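Local coordinates for dITP/XTP pyrophosphatase (Staphylococcus aureus, PDB 4BNQ), which probably hydrolyses non-canonical purine nucleoside triphosphates such as XTP, dITP and ITP to their monophosphates and diphosphate, using magnesium, and so cleanses the nucleotide pool, at residues N97-L102 with D141-E146; K18-D23 with S176-A181; F36-T41 with S53-K58. All blocks are in the same frame, centred on the assembly; numbering follows the deposited sequence.

Contact 1. Residues N97-L102 with D141-E146; sequences NIEKLL and DGKYGE
Apolar contact carries most of the meeting between Ile98, on the helix 94-104, and Lys143, in the loop that follows strand 126-139. The two side chains cross at about a right angle, and both branches of the isoleucine are used. CD1 of Ile98 lies 3.8 Å from CE of Lys143, while the other methyl, CG2 of Ile98, stands 4.1 Å from CG of Lys143 and equally far from its CD. With CG of Lys143 set opposite the carbonyl carbon (chi1 -55°), the chain turns at chi3 (60°), so that CG and CD face one methyl of Ile98 and CE the other. One turn further along the helix, CD1 of Leu102 reaches the backbone of the loop, 4.2 Å from CA of Gly142.

In the elongated, two-lobed Ham1 fold the contact probably spans the cleft, joining helix 94-104 to the loop after strand 126-139, which leads to the predicted substrate-binding residues Phe149 to Asp152. Ile98 itself packs close to Tyr151 of that group and also touches Ile154.

Charge plays its part round the edge. NZ of Lys143 forms a salt bridge with Glu95, one turn before Glu99 on the same helix. The carboxylate of Glu99 comes up to a methylene of the lysine, OE2 of Glu99 being 4.3 Å from CD of Lys143; its distance to NZ of Lys143, 5.5 Å, leaves at most a longer-range attraction.

Hydrogen bonding shapes the loop from within. OH of Tyr144 donates to OD1 of Asp141 over 2.6 Å; OD1 lies at the edge of the tyrosine ring, in its plane, and takes the bond through its syn lone pair.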
ATOM      1  N   ASN A  97       1.611  23.158 -15.140  1.00 31.95           N
ATOM      2  CA  ASN A  97       0.838  22.621 -14.034  1.00 32.63           C
ATOM      3  C   ASN A  97       1.549  22.816 -12.701  1.00 29.68           C
ATOM      4  O   ASN A  97       0.923  23.166 -11.704  1.00 26.43           O
ATOM      5  CB  ASN A  97       0.540  21.144 -14.289  1.00 30.88           C
ATOM      6  CG  ASN A  97      -0.366  20.943 -15.484  1.00 34.04           C
ATOM      7  OD1 ASN A  97      -1.049  21.883 -15.909  1.00 36.48           O
ATOM      8  ND2 ASN A  97      -0.393  19.724 -16.028  1.00 28.69           N
ATOM      9  N   ILE A  98       2.861  22.603 -12.699  1.00 31.32           N
ATOM     10  CA  ILE A  98       3.646  22.748 -11.476  1.00 35.79           C
ATOM     11  C   ILE A  98       3.650  24.203 -11.030  1.00 32.82           C
ATOM     12  O   ILE A  98       3.451  24.495  -9.849  1.00 31.40           O
ATOM     13  CB  ILE A  98       5.110  22.255 -11.660  1.00 27.66           C
ATOM     14  CG1 ILE A  98       5.139  20.734 -11.823  1.00 25.75           C
ATOM     15  CG2 ILE A  98       5.985  22.714 -10.509  1.00 22.71           C
ATOM     16  CD1 ILE A  98       6.514  20.174 -12.245  1.00 22.11           C
ATOM     17  N   GLU A  99       3.866  25.117 -11.977  1.00 38.84           N
ATOM     18  CA  GLU A  99       3.939  26.548 -11.654  1.00 35.91           C
ATOM     19  C   GLU A  99       2.633  27.047 -11.080  1.00 33.44           C
ATOM     20  O   GLU A  99       2.622  27.751 -10.069  1.00 34.45           O
ATOM     21  CB  GLU A  99       4.359  27.375 -12.871  1.00 36.94           C
ATOM     22  CG  GLU A  99       5.794  27.102 -13.330  1.00 38.39           C
ATOM     23  CD  GLU A  99       6.806  27.202 -12.193  1.00 51.00           C
ATOM     24  OE1 GLU A  99       6.617  28.034 -11.276  1.00 54.46           O
ATOM     25  OE2 GLU A  99       7.811  26.452 -12.207  1.00 59.03           O
ATOM     26  N   LYS A 100       1.528  26.641 -11.693  1.00 33.45           N
ATOM     27  CA  LYS A 100       0.216  26.986 -11.151  1.00 36.64           C
ATOM     28  C   LYS A 100       0.025  26.482  -9.722  1.00 34.28           C
ATOM     29  O   LYS A 100      -0.297  27.257  -8.823  1.00 37.12           O
ATOM     30  CB  LYS A 100      -0.906  26.447 -12.024  1.00 32.74           C
ATOM     31  CG  LYS A 100      -2.271  26.849 -11.499  1.00 32.91           C
ATOM     32  CD  LYS A 100      -3.374  26.352 -12.426  1.00 35.81           C
ATOM     33  CE  LYS A 100      -4.746  26.671 -11.868  1.00 33.35           C
ATOM     34  NZ  LYS A 100      -5.791  26.212 -12.813  1.00 43.95           N
ATOM     35  N   LEU A 101       0.234  25.187  -9.514  1.00 35.73           N
ATOM     36  CA  LEU A 101       0.106  24.615  -8.180  1.00 33.12           C
ATOM     37  C   LEU A 101       1.000  25.332  -7.173  1.00 31.94           C
ATOM     38  O   LEU A 101       0.551  25.674  -6.090  1.00 30.29           O
ATOM     39  CB  LEU A 101       0.419  23.126  -8.202  1.00 28.58           C
ATOM     40  CG  LEU A 101       0.252  22.450  -6.842  1.00 30.85           C
ATOM     41  CD1 LEU A 101      -1.109  22.747  -6.271  1.00 33.70           C
ATOM     42  CD2 LEU A 101       0.399  20.966  -7.025  1.00 38.70           C
ATOM     43  N   LEU A 102       2.257  25.577  -7.531  1.00 29.14           N
ATOM     44  CA  LEU A 102       3.140  26.304  -6.622  1.00 33.77           C
ATOM     45  C   LEU A 102       2.615  27.712  -6.290  1.00 36.90           C
ATOM     46  O   LEU A 102       2.581  28.100  -5.115  1.00 34.98           O
ATOM     47  CB  LEU A 102       4.570  26.353  -7.162  1.00 32.59           C
ATOM     48  CG  LEU A 102       5.313  25.023  -7.073  1.00 31.92           C
ATOM     49  CD1 LEU A 102       6.703  25.127  -7.686  1.00 29.62           C
ATOM     50  CD2 LEU A 102       5.403  24.614  -5.615  1.00 31.25           C
ATOM     51  N   ASP A 141       8.896  23.471  -1.803  1.00 29.78           N
ATOM     52  CA  ASP A 141       8.882  24.892  -2.139  1.00 33.32           C
ATOM     53  C   ASP A 141       9.468  25.148  -3.530  1.00 31.60           C
ATOM     54  O   ASP A 141       9.732  26.284  -3.899  1.00 36.53           O
ATOM     55  CB  ASP A 141       9.644  25.705  -1.084  1.00 31.15           C
ATOM     56  CG  ASP A 141      11.100  25.325  -1.001  1.00 29.73           C
ATOM     57  OD1 ASP A 141      11.516  24.386  -1.704  1.00 32.93           O
ATOM     58  OD2 ASP A 141      11.847  25.955  -0.225  1.00 38.13           O
ATOM     59  N   GLY A 142       9.667  24.092  -4.309  1.00 30.90           N
ATOM     60  CA  GLY A 142      10.278  24.259  -5.618  1.00 26.99           C
ATOM     61  C   GLY A 142      10.542  22.921  -6.267  1.00 27.25           C
ATOM     62  O   GLY A 142      10.133  21.884  -5.739  1.00 26.81           O
ATOM     63  N   LYS A 143      11.213  22.925  -7.413  1.00 28.34           N
ATOM     64  CA  LYS A 143      11.427  21.678  -8.142  1.00 24.37           C
ATOM     65  C   LYS A 143      12.778  21.084  -7.776  1.00 25.15           C
ATOM     66  O   LYS A 143      13.807  21.760  -7.884  1.00 26.28           O
ATOM     67  CB  LYS A 143      11.328  21.930  -9.648  1.00 29.17           C
ATOM     68  CG  LYS A 143      10.012  22.596 -10.064  1.00 28.13           C
ATOM     69  CD  LYS A 143       9.954  22.821 -11.543  1.00 28.09           C
ATOM     70  CE  LYS A 143      10.062  21.511 -12.281  1.00 31.32           C
ATOM     71  NZ  LYS A 143      10.208  21.739 -13.749  1.00 37.99           N
ATOM     72  N   TYR A 144      12.782  19.833  -7.319  1.00 22.31           N
ATOM     73  CA  TYR A 144      14.038  19.166  -6.956  1.00 25.59           C
ATOM     74  C   TYR A 144      14.168  17.839  -7.688  1.00 23.45           C
ATOM     75  O   TYR A 144      13.238  17.029  -7.674  1.00 26.19           O
ATOM     76  CB  TYR A 144      14.111  18.899  -5.444  1.00 25.90           C
ATOM     77  CG  TYR A 144      14.051  20.116  -4.537  1.00 22.42           C
ATOM     78  CD1 TYR A 144      12.850  20.772  -4.291  1.00 24.34           C
ATOM     79  CD2 TYR A 144      15.185  20.586  -3.897  1.00 26.00           C
ATOM     80  CE1 TYR A 144      12.787  21.882  -3.451  1.00 24.32           C
ATOM     81  CE2 TYR A 144      15.131  21.695  -3.051  1.00 24.10           C
ATOM     82  CZ  TYR A 144      13.929  22.332  -2.830  1.00 27.35           C
ATOM     83  OH  TYR A 144      13.870  23.430  -1.991  1.00 26.10           O
ATOM     84  N   GLY A 145      15.321  17.592  -8.303  1.00 26.33           N
ATOM     85  CA  GLY A 145      15.508  16.378  -9.092  1.00 20.95           C
ATOM     86  C   GLY A 145      14.940  16.556 -10.482  1.00 27.34           C
ATOM     87  O   GLY A 145      14.295  17.572 -10.762  1.00 23.62           O
ATOM     88  N   GLU A 146      15.166  15.586 -11.364  1.00 23.53           N
ATOM     89  CA  GLU A 146      14.651  15.705 -12.728  1.00 29.78           C
ATOM     90  C   GLU A 146      14.225  14.366 -13.334  1.00 31.42           C
ATOM     91  O   GLU A 146      13.932  14.302 -14.511  1.00 31.01           O
ATOM     92  CB  GLU A 146      15.691  16.375 -13.627  1.00 27.47           C
ATOM     93  CG  GLU A 146      16.888  15.490 -13.877  1.00 33.64           C
ATOM     94  CD  GLU A 146      17.979  16.172 -14.673  1.00 37.69           C
ATOM     95  OE1 GLU A 146      17.686  16.744 -15.746  1.00 39.23           O
ATOM     96  OE2 GLU A 146      19.143  16.117 -14.230  1.00 35.31           O
TER

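Contact 2. Residues K18-D23 with S176-A181; sequences KVIFPD and SHRRNA
Ile20, the last helical residue of 11-20, pushes its side chain against the first turn of helix 177-191. Its terminal methyl does most of the touching: CD1 of Ile20 lies 3.9 Å from both CA and N of Arg179, so a methyl rests on the backbone of the partner helix. The same CD1 is 4.3 Å from CG of Arg178, and behind it CG1 of Ile20 stands 4.2 Å from CD of Arg179. The isoleucine thus meets the aliphatic stems of two successive arginines, whose charged ends go to other partners. CG1 of Ile20 lies opposite its own carbonyl carbon (chi1 -75°) and chi2 is extended (160°), which carries CD1 out to the neighbouring helix.

The next shell fixes the backbone on which that methyl rests. Ser176 is the N-cap of the helix, and its OG accepts the N-H of Arg179 at 2.9 Å with an angle of 160°, occupying the very amide beside the methyl.

Further out, the two guanidinium groups are held apart. Arg178 forms salt bridges with Asp67 and with Asp16 of helix 11-20, so this helix pair is tied by charge as well as by apolar contact; Arg178 and His177 are predicted to bind substrate. Arg179 instead bonds to Asn183, one turn on, and to the carbonyl of Gly173.

Ile20 also reaches Ile182 on the next turn of helix 177-191, while on that helix His177, Arg178 and Ala181 pack on Cys117 of strand 112-123, so the helix lies between helix 11-20 and the central antiparallel sheet.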
ATOM      1  N   LYS A  18       7.159  -0.319 -16.783  1.00 26.23           N
ATOM      2  CA  LYS A  18       8.218  -1.226 -17.220  1.00 32.06           C
ATOM      3  C   LYS A  18       9.102  -1.633 -16.040  1.00 31.17           C
ATOM      4  O   LYS A  18       9.477  -2.798 -15.925  1.00 26.23           O
ATOM      5  CB  LYS A  18       9.041  -0.632 -18.373  1.00 28.33           C
ATOM      6  CG  LYS A  18       8.311  -0.716 -19.713  1.00 35.26           C
ATOM      7  CD  LYS A  18       9.104  -0.093 -20.865  1.00 37.06           C
ATOM      8  CE  LYS A  18       9.330   1.381 -20.631  1.00 44.52           C
ATOM      9  NZ  LYS A  18      10.029   2.058 -21.770  1.00 55.97           N
ATOM     10  N   VAL A  19       9.400  -0.670 -15.164  1.00 28.55           N
ATOM     11  CA  VAL A  19      10.101  -0.935 -13.909  1.00 27.82           C
ATOM     12  C   VAL A  19       9.340  -1.927 -13.025  1.00 29.68           C
ATOM     13  O   VAL A  19       9.922  -2.864 -12.485  1.00 29.36           O
ATOM     14  CB  VAL A  19      10.311   0.358 -13.109  1.00 28.69           C
ATOM     15  CG1 VAL A  19      10.933   0.041 -11.718  1.00 27.03           C
ATOM     16  CG2 VAL A  19      11.179   1.336 -13.906  1.00 23.96           C
ATOM     17  N   ILE A  20       8.032  -1.727 -12.921  1.00 25.54           N
ATOM     18  CA  ILE A  20       7.162  -2.501 -12.032  1.00 28.02           C
ATOM     19  C   ILE A  20       6.801  -3.894 -12.566  1.00 29.43           C
ATOM     20  O   ILE A  20       6.456  -4.779 -11.797  1.00 32.43           O
ATOM     21  CB  ILE A  20       5.871  -1.691 -11.746  1.00 33.11           C
ATOM     22  CG1 ILE A  20       6.163  -0.563 -10.762  1.00 30.41           C
ATOM     23  CG2 ILE A  20       4.771  -2.543 -11.153  1.00 34.90           C
ATOM     24  CD1 ILE A  20       5.100   0.529 -10.833  1.00 33.85           C
ATOM     25  N   PHE A  21       6.877  -4.095 -13.881  1.00 27.91           N
ATOM     26  CA  PHE A  21       6.669  -5.423 -14.467  1.00 29.00           C
ATOM     27  C   PHE A  21       7.918  -5.870 -15.215  1.00 32.08           C
ATOM     28  O   PHE A  21       7.885  -5.945 -16.443  1.00 30.76           O
ATOM     29  CB  PHE A  21       5.551  -5.393 -15.510  1.00 34.85           C
ATOM     30  CG  PHE A  21       4.167  -5.148 -14.961  1.00 34.12           C
ATOM     31  CD1 PHE A  21       3.484  -6.131 -14.259  1.00 35.51           C
ATOM     32  CD2 PHE A  21       3.520  -3.954 -15.211  1.00 29.24           C
ATOM     33  CE1 PHE A  21       2.189  -5.907 -13.789  1.00 33.76           C
ATOM     34  CE2 PHE A  21       2.225  -3.728 -14.743  1.00 32.35           C
ATOM     35  CZ  PHE A  21       1.561  -4.701 -14.041  1.00 29.82           C
ATOM     36  N   PRO A  22       9.021  -6.163 -14.498  1.00 34.72           N
ATOM     37  CA  PRO A  22      10.255  -6.485 -15.232  1.00 33.59           C
ATOM     38  C   PRO A  22      10.165  -7.835 -15.931  1.00 34.24           C
ATOM     39  O   PRO A  22      10.930  -8.084 -16.857  1.00 34.18           O
ATOM     40  CB  PRO A  22      11.330  -6.507 -14.137  1.00 31.14           C
ATOM     41  CG  PRO A  22      10.577  -6.823 -12.870  1.00 28.02           C
ATOM     42  CD  PRO A  22       9.211  -6.197 -13.034  1.00 32.87           C
ATOM     43  N   ASP A  23       9.238  -8.685 -15.498  1.00 34.56           N
ATOM     44  CA  ASP A  23       9.069  -9.990 -16.125  1.00 39.79           C
ATOM     45  C   ASP A  23       8.114  -9.944 -17.316  1.00 46.51           C
ATOM     46  O   ASP A  23       7.865 -10.963 -17.958  1.00 47.98           O
ATOM     47  CB  ASP A  23       8.589 -11.033 -15.106  1.00 44.68           C
ATOM     48  CG  ASP A  23       9.679 -11.430 -14.114  1.00 54.81           C
ATOM     49  OD1 ASP A  23      10.879 -11.310 -14.459  1.00 49.12           O
ATOM     50  OD2 ASP A  23       9.337 -11.857 -12.985  1.00 55.73           O
ATOM     51  N   SER A 176       5.824   4.130  -5.078  1.00 23.61           N
ATOM     52  CA  SER A 176       4.858   5.045  -5.666  1.00 25.26           C
ATOM     53  C   SER A 176       3.434   4.546  -5.466  1.00 25.60           C
ATOM     54  O   SER A 176       3.205   3.369  -5.186  1.00 25.63           O
ATOM     55  CB  SER A 176       5.126   5.240  -7.160  1.00 23.81           C
ATOM     56  OG  SER A 176       4.710   4.086  -7.890  1.00 25.70           O
ATOM     57  N   HIS A 177       2.488   5.465  -5.612  1.00 23.60           N
ATOM     58  CA  HIS A 177       1.061   5.171  -5.634  1.00 26.55           C
ATOM     59  C   HIS A 177       0.706   4.137  -6.713  1.00 25.99           C
ATOM     60  O   HIS A 177      -0.195   3.310  -6.534  1.00 25.32           O
ATOM     61  CB  HIS A 177       0.278   6.474  -5.853  1.00 22.50           C
ATOM     62  CG  HIS A 177       0.725   7.267  -7.043  1.00 24.62           C
ATOM     63  ND1 HIS A 177       2.046   7.684  -7.203  1.00 26.84           N
ATOM     64  CD2 HIS A 177       0.062   7.721  -8.112  1.00 24.92           C
ATOM     65  CE1 HIS A 177       2.144   8.351  -8.331  1.00 25.45           C
ATOM     66  NE2 HIS A 177       0.961   8.407  -8.906  1.00 26.23           N
ATOM     67  N   ARG A 178       1.425   4.193  -7.825  1.00 22.31           N
ATOM     68  CA  ARG A 178       1.213   3.265  -8.923  1.00 23.92           C
ATOM     69  C   ARG A 178       1.761   1.882  -8.548  1.00 25.46           C
ATOM     70  O   ARG A 178       1.161   0.876  -8.879  1.00 26.29           O
ATOM     71  CB  ARG A 178       1.881   3.800 -10.186  1.00 20.23           C
ATOM     72  CG  ARG A 178       1.621   3.008 -11.461  1.00 25.29           C
ATOM     73  CD  ARG A 178       1.595   3.933 -12.703  1.00 25.84           C
ATOM     74  NE  ARG A 178       2.414   5.111 -12.512  1.00 31.64           N
ATOM     75  CZ  ARG A 178       1.971   6.360 -12.504  1.00 27.13           C
ATOM     76  NH1 ARG A 178       0.689   6.646 -12.724  1.00 28.54           N
ATOM     77  NH2 ARG A 178       2.834   7.332 -12.270  1.00 29.53           N
ATOM     78  N   ARG A 179       2.892   1.832  -7.851  1.00 24.89           N
ATOM     79  CA  ARG A 179       3.382   0.555  -7.341  1.00 24.33           C
ATOM     80  C   ARG A 179       2.347  -0.063  -6.416  1.00 25.65           C
ATOM     81  O   ARG A 179       2.096  -1.265  -6.481  1.00 27.15           O
ATOM     82  CB  ARG A 179       4.708   0.717  -6.599  1.00 25.26           C
ATOM     83  CG  ARG A 179       5.134  -0.535  -5.843  1.00 30.21           C
ATOM     84  CD  ARG A 179       5.348  -1.707  -6.792  1.00 30.74           C
ATOM     85  NE  ARG A 179       5.486  -2.976  -6.086  1.00 38.46           N
ATOM     86  CZ  ARG A 179       6.642  -3.595  -5.890  1.00 41.01           C
ATOM     87  NH1 ARG A 179       7.764  -3.058  -6.351  1.00 41.51           N
ATOM     88  NH2 ARG A 179       6.675  -4.748  -5.233  1.00 42.61           N
ATOM     89  N   ASN A 180       1.731   0.755  -5.571  1.00 23.78           N
ATOM     90  CA  ASN A 180       0.768   0.228  -4.604  1.00 26.73           C
ATOM     91  C   ASN A 180      -0.492  -0.308  -5.265  1.00 28.19           C
ATOM     92  O   ASN A 180      -1.020  -1.325  -4.838  1.00 29.50           O
ATOM     93  CB  ASN A 180       0.396   1.279  -3.549  1.00 26.78           C
ATOM     94  CG  ASN A 180       1.489   1.478  -2.532  1.00 27.96           C
ATOM     95  OD1 ASN A 180       2.327   0.601  -2.336  1.00 30.46           O
ATOM     96  ND2 ASN A 180       1.500   2.636  -1.885  1.00 28.93           N
ATOM     97  N   ALA A 181      -0.973   0.381  -6.297  1.00 25.58           N
ATOM     98  CA  ALA A 181      -2.131  -0.085  -7.043  1.00 23.95           C
ATOM     99  C   ALA A 181      -1.829  -1.391  -7.750  1.00 23.88           C
ATOM    100  O   ALA A 181      -2.668  -2.285  -7.798  1.00 25.27           O
ATOM    101  CB  ALA A 181      -2.541   0.946  -8.064  1.00 24.73           C
TER

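Contact 3. Residues F36-T41 with S53-K58; sequences FDVEET and SEAAAK
The loop carrying Glu39, a predicted magnesium ligand, is laid against helix 45-60 by two apolar side chains, Phe36 and Val38, that meet the consecutive alanines Ala56 and Ala55. CG2 of Val38 touches CB of Ala55 at 3.7 Å, methyl against methyl. Phe36 uses the far end of its ring: CZ of Phe36 lies 4.0 Å from CB of Ala56, and CE1 of Phe36 is 4.1 Å from the same methyl, which approaches the ring obliquely. With CG of Phe36 opposite the backbone N (chi1 -165°), the ring extends from the loop to the helix.

In the Ham1 fold this places the helix between loop and sheet, since Ala56 also packs on Val64 and Ser53 on Val64 and Ala66, all of strand 64-73. Small residues on the helix let the loop come close, with the CA atoms of Val38 and Ala55 7.3 Å apart. The carbonyl of Phe36 accepts a hydrogen bond from ND2 of Asn9, a predicted substrate-binding residue. Beyond Val38 the chain makes an inverse gamma turn centred on Glu40, whose OE1 lies close to OD1 of Asp68, two like charges near each other; Asp68 is the predicted proton acceptor and, with Glu39, a predicted magnesium ligand.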
ATOM      1  N   PHE A  36      -4.614   6.913 -30.068  1.00 24.91           N
ATOM      2  CA  PHE A  36      -5.553   6.629 -28.996  1.00 26.36           C
ATOM      3  C   PHE A  36      -5.985   7.935 -28.338  1.00 30.55           C
ATOM      4  O   PHE A  36      -5.149   8.752 -27.929  1.00 28.56           O
ATOM      5  CB  PHE A  36      -4.865   5.771 -27.935  1.00 23.54           C
ATOM      6  CG  PHE A  36      -5.809   5.120 -26.969  1.00 24.02           C
ATOM      7  CD1 PHE A  36      -6.807   4.267 -27.419  1.00 24.66           C
ATOM      8  CD2 PHE A  36      -5.676   5.320 -25.614  1.00 23.31           C
ATOM      9  CE1 PHE A  36      -7.664   3.656 -26.523  1.00 22.12           C
ATOM     10  CE2 PHE A  36      -6.528   4.706 -24.717  1.00 21.74           C
ATOM     11  CZ  PHE A  36      -7.520   3.875 -25.171  1.00 22.15           C
ATOM     12  N   ASP A  37      -7.288   8.136 -28.227  1.00 29.48           N
ATOM     13  CA  ASP A  37      -7.797   9.385 -27.677  1.00 33.17           C
ATOM     14  C   ASP A  37      -9.196   9.141 -27.119  1.00 31.84           C
ATOM     15  O   ASP A  37     -10.184   9.242 -27.844  1.00 35.81           O
ATOM     16  CB  ASP A  37      -7.834  10.454 -28.779  1.00 31.92           C
ATOM     17  CG  ASP A  37      -8.299  11.806 -28.268  1.00 37.39           C
ATOM     18  OD1 ASP A  37      -8.515  11.940 -27.041  1.00 34.20           O
ATOM     19  OD2 ASP A  37      -8.420  12.751 -29.086  1.00 39.29           O
ATOM     20  N   VAL A  38      -9.271   8.795 -25.844  1.00 29.40           N
ATOM     21  CA  VAL A  38     -10.556   8.581 -25.196  1.00 34.66           C
ATOM     22  C   VAL A  38     -10.974   9.833 -24.431  1.00 37.13           C
ATOM     23  O   VAL A  38     -10.184  10.415 -23.679  1.00 39.64           O
ATOM     24  CB  VAL A  38     -10.517   7.380 -24.227  1.00 30.79           C
ATOM     25  CG1 VAL A  38     -11.869   7.211 -23.547  1.00 31.60           C
ATOM     26  CG2 VAL A  38     -10.128   6.110 -24.957  1.00 25.58           C
ATOM     27  N   GLU A  39     -12.217  10.252 -24.622  1.00 41.18           N
ATOM     28  CA  GLU A  39     -12.741  11.397 -23.880  1.00 48.58           C
ATOM     29  C   GLU A  39     -12.902  11.114 -22.369  1.00 47.68           C
ATOM     30  O   GLU A  39     -13.809  10.384 -21.955  1.00 48.82           O
ATOM     31  CB  GLU A  39     -14.071  11.825 -24.483  1.00 41.71           C
ATOM     32  CG  GLU A  39     -14.478  13.243 -24.120  1.00 63.38           C
ATOM     33  CD  GLU A  39     -13.599  14.319 -24.758  1.00 66.13           C
ATOM     34  OE1 GLU A  39     -12.919  14.026 -25.772  1.00 61.05           O
ATOM     35  OE2 GLU A  39     -13.597  15.463 -24.238  1.00 65.69           O
ATOM     36  N   GLU A  40     -12.029  11.688 -21.544  1.00 43.73           N
ATOM     37  CA  GLU A  40     -12.128  11.478 -20.095  1.00 49.25           C
ATOM     38  C   GLU A  40     -13.266  12.318 -19.505  1.00 49.38           C
ATOM     39  O   GLU A  40     -13.054  13.427 -19.015  1.00 49.71           O
ATOM     40  CB  GLU A  40     -10.781  11.727 -19.375  1.00 47.13           C
ATOM     41  CG  GLU A  40      -9.735  10.608 -19.596  1.00 46.88           C
ATOM     42  CD  GLU A  40      -8.348  10.915 -19.017  1.00 53.44           C
ATOM     43  OE1 GLU A  40      -8.245  11.307 -17.824  1.00 53.22           O
ATOM     44  OE2 GLU A  40      -7.348  10.743 -19.761  1.00 52.94           O
ATOM     45  N   THR A  41     -14.476  11.766 -19.557  1.00 47.21           N
ATOM     46  CA  THR A  41     -15.659  12.459 -19.063  1.00 44.08           C
ATOM     47  C   THR A  41     -16.059  12.010 -17.682  1.00 44.20           C
ATOM     48  O   THR A  41     -17.165  12.313 -17.237  1.00 51.25           O
ATOM     49  CB  THR A  41     -16.874  12.203 -19.946  1.00 54.36           C
ATOM     50  OG1 THR A  41     -17.074  10.785 -20.059  1.00 51.58           O
ATOM     51  CG2 THR A  41     -16.684  12.846 -21.327  1.00 49.25           C
ATOM     52  N   SER A  53      -9.626   1.772 -20.258  1.00 23.56           N
ATOM     53  CA  SER A  53      -9.370   0.336 -20.404  1.00 25.48           C
ATOM     54  C   SER A  53     -10.448  -0.346 -21.239  1.00 26.17           C
ATOM     55  O   SER A  53     -10.138  -1.168 -22.107  1.00 25.18           O
ATOM     56  CB  SER A  53      -9.242  -0.362 -19.047  1.00 24.60           C
ATOM     57  OG  SER A  53     -10.441  -0.228 -18.322  1.00 24.01           O
ATOM     58  N   GLU A  54     -11.710  -0.004 -20.987  1.00 27.73           N
ATOM     59  CA  GLU A  54     -12.805  -0.594 -21.755  1.00 29.29           C
ATOM     60  C   GLU A  54     -12.724  -0.229 -23.235  1.00 28.72           C
ATOM     61  O   GLU A  54     -12.964  -1.071 -24.109  1.00 28.78           O
ATOM     62  CB  GLU A  54     -14.163  -0.250 -21.131  1.00 27.30           C
ATOM     63  CG  GLU A  54     -14.356  -1.017 -19.840  1.00 27.76           C
ATOM     64  CD  GLU A  54     -15.729  -0.859 -19.214  1.00 32.60           C
ATOM     65  OE1 GLU A  54     -16.518   0.011 -19.662  1.00 31.36           O
ATOM     66  OE2 GLU A  54     -16.007  -1.598 -18.238  1.00 31.54           O
ATOM     67  N   ALA A  55     -12.333   1.008 -23.520  1.00 26.86           N
ATOM     68  CA  ALA A  55     -12.251   1.439 -24.913  1.00 30.23           C
ATOM     69  C   ALA A  55     -11.153   0.689 -25.675  1.00 28.78           C
ATOM     70  O   ALA A  55     -11.370   0.252 -26.810  1.00 27.57           O
ATOM     71  CB  ALA A  55     -12.058   2.952 -25.010  1.00 27.45           C
ATOM     72  N   ALA A  56      -9.987   0.518 -25.051  1.00 27.51           N
ATOM     73  CA  ALA A  56      -8.886  -0.200 -25.698  1.00 24.74           C
ATOM     74  C   ALA A  56      -9.262  -1.660 -25.881  1.00 25.80           C
ATOM     75  O   ALA A  56      -8.997  -2.261 -26.925  1.00 26.13           O
ATOM     76  CB  ALA A  56      -7.622  -0.090 -24.886  1.00 24.19           C
ATOM     77  N   ALA A  57      -9.895  -2.222 -24.857  1.00 29.70           N
ATOM     78  CA  ALA A  57     -10.222  -3.641 -24.844  1.00 29.11           C
ATOM     79  C   ALA A  57     -11.245  -3.980 -25.921  1.00 30.85           C
ATOM     80  O   ALA A  57     -11.089  -4.973 -26.631  1.00 28.37           O
ATOM     81  CB  ALA A  57     -10.726  -4.049 -23.483  1.00 26.64           C
ATOM     82  N   LYS A  58     -12.284  -3.157 -26.049  1.00 29.45           N
ATOM     83  CA  LYS A  58     -13.272  -3.370 -27.103  1.00 32.16           C
ATOM     84  C   LYS A  58     -12.685  -3.233 -28.511  1.00 32.15           C
ATOM     85  O   LYS A  58     -13.036  -3.994 -29.414  1.00 30.73           O
ATOM     86  CB  LYS A  58     -14.471  -2.426 -26.932  1.00 33.73           C
ATOM     87  CG  LYS A  58     -15.438  -2.822 -25.808  1.00 33.10           C
ATOM     88  CD  LYS A  58     -16.537  -1.757 -25.668  1.00 45.73           C
ATOM     89  CE  LYS A  58     -17.507  -2.067 -24.528  1.00 54.72           C
ATOM     90  NZ  LYS A  58     -16.815  -2.298 -23.226  1.00 49.63           N
TER

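How the contacts relate
Three contacts within one Ham1 fold illustrate how apolar touching is dressed differently according to place. Contact 2 is buried and joins helices 11-20 and 177-191; contact 3 is partly buried and sets a loop on helix 45-60; contact 1 lies at the surface, a loop on helix 94-104, with a lysine's methylenes as apolar partner. They share no helix, and none has a hydrogen bond between its own segments. Charge surrounds each: salt bridges at contacts 1 and 2, while contact 3 has a weak, long ion pair and a pair of like charges close by. Contacts 1 and 3 lie on opposite sides of the chain's centre, about 30 Å between centres, both nested within the chain loop that contact 2 closes.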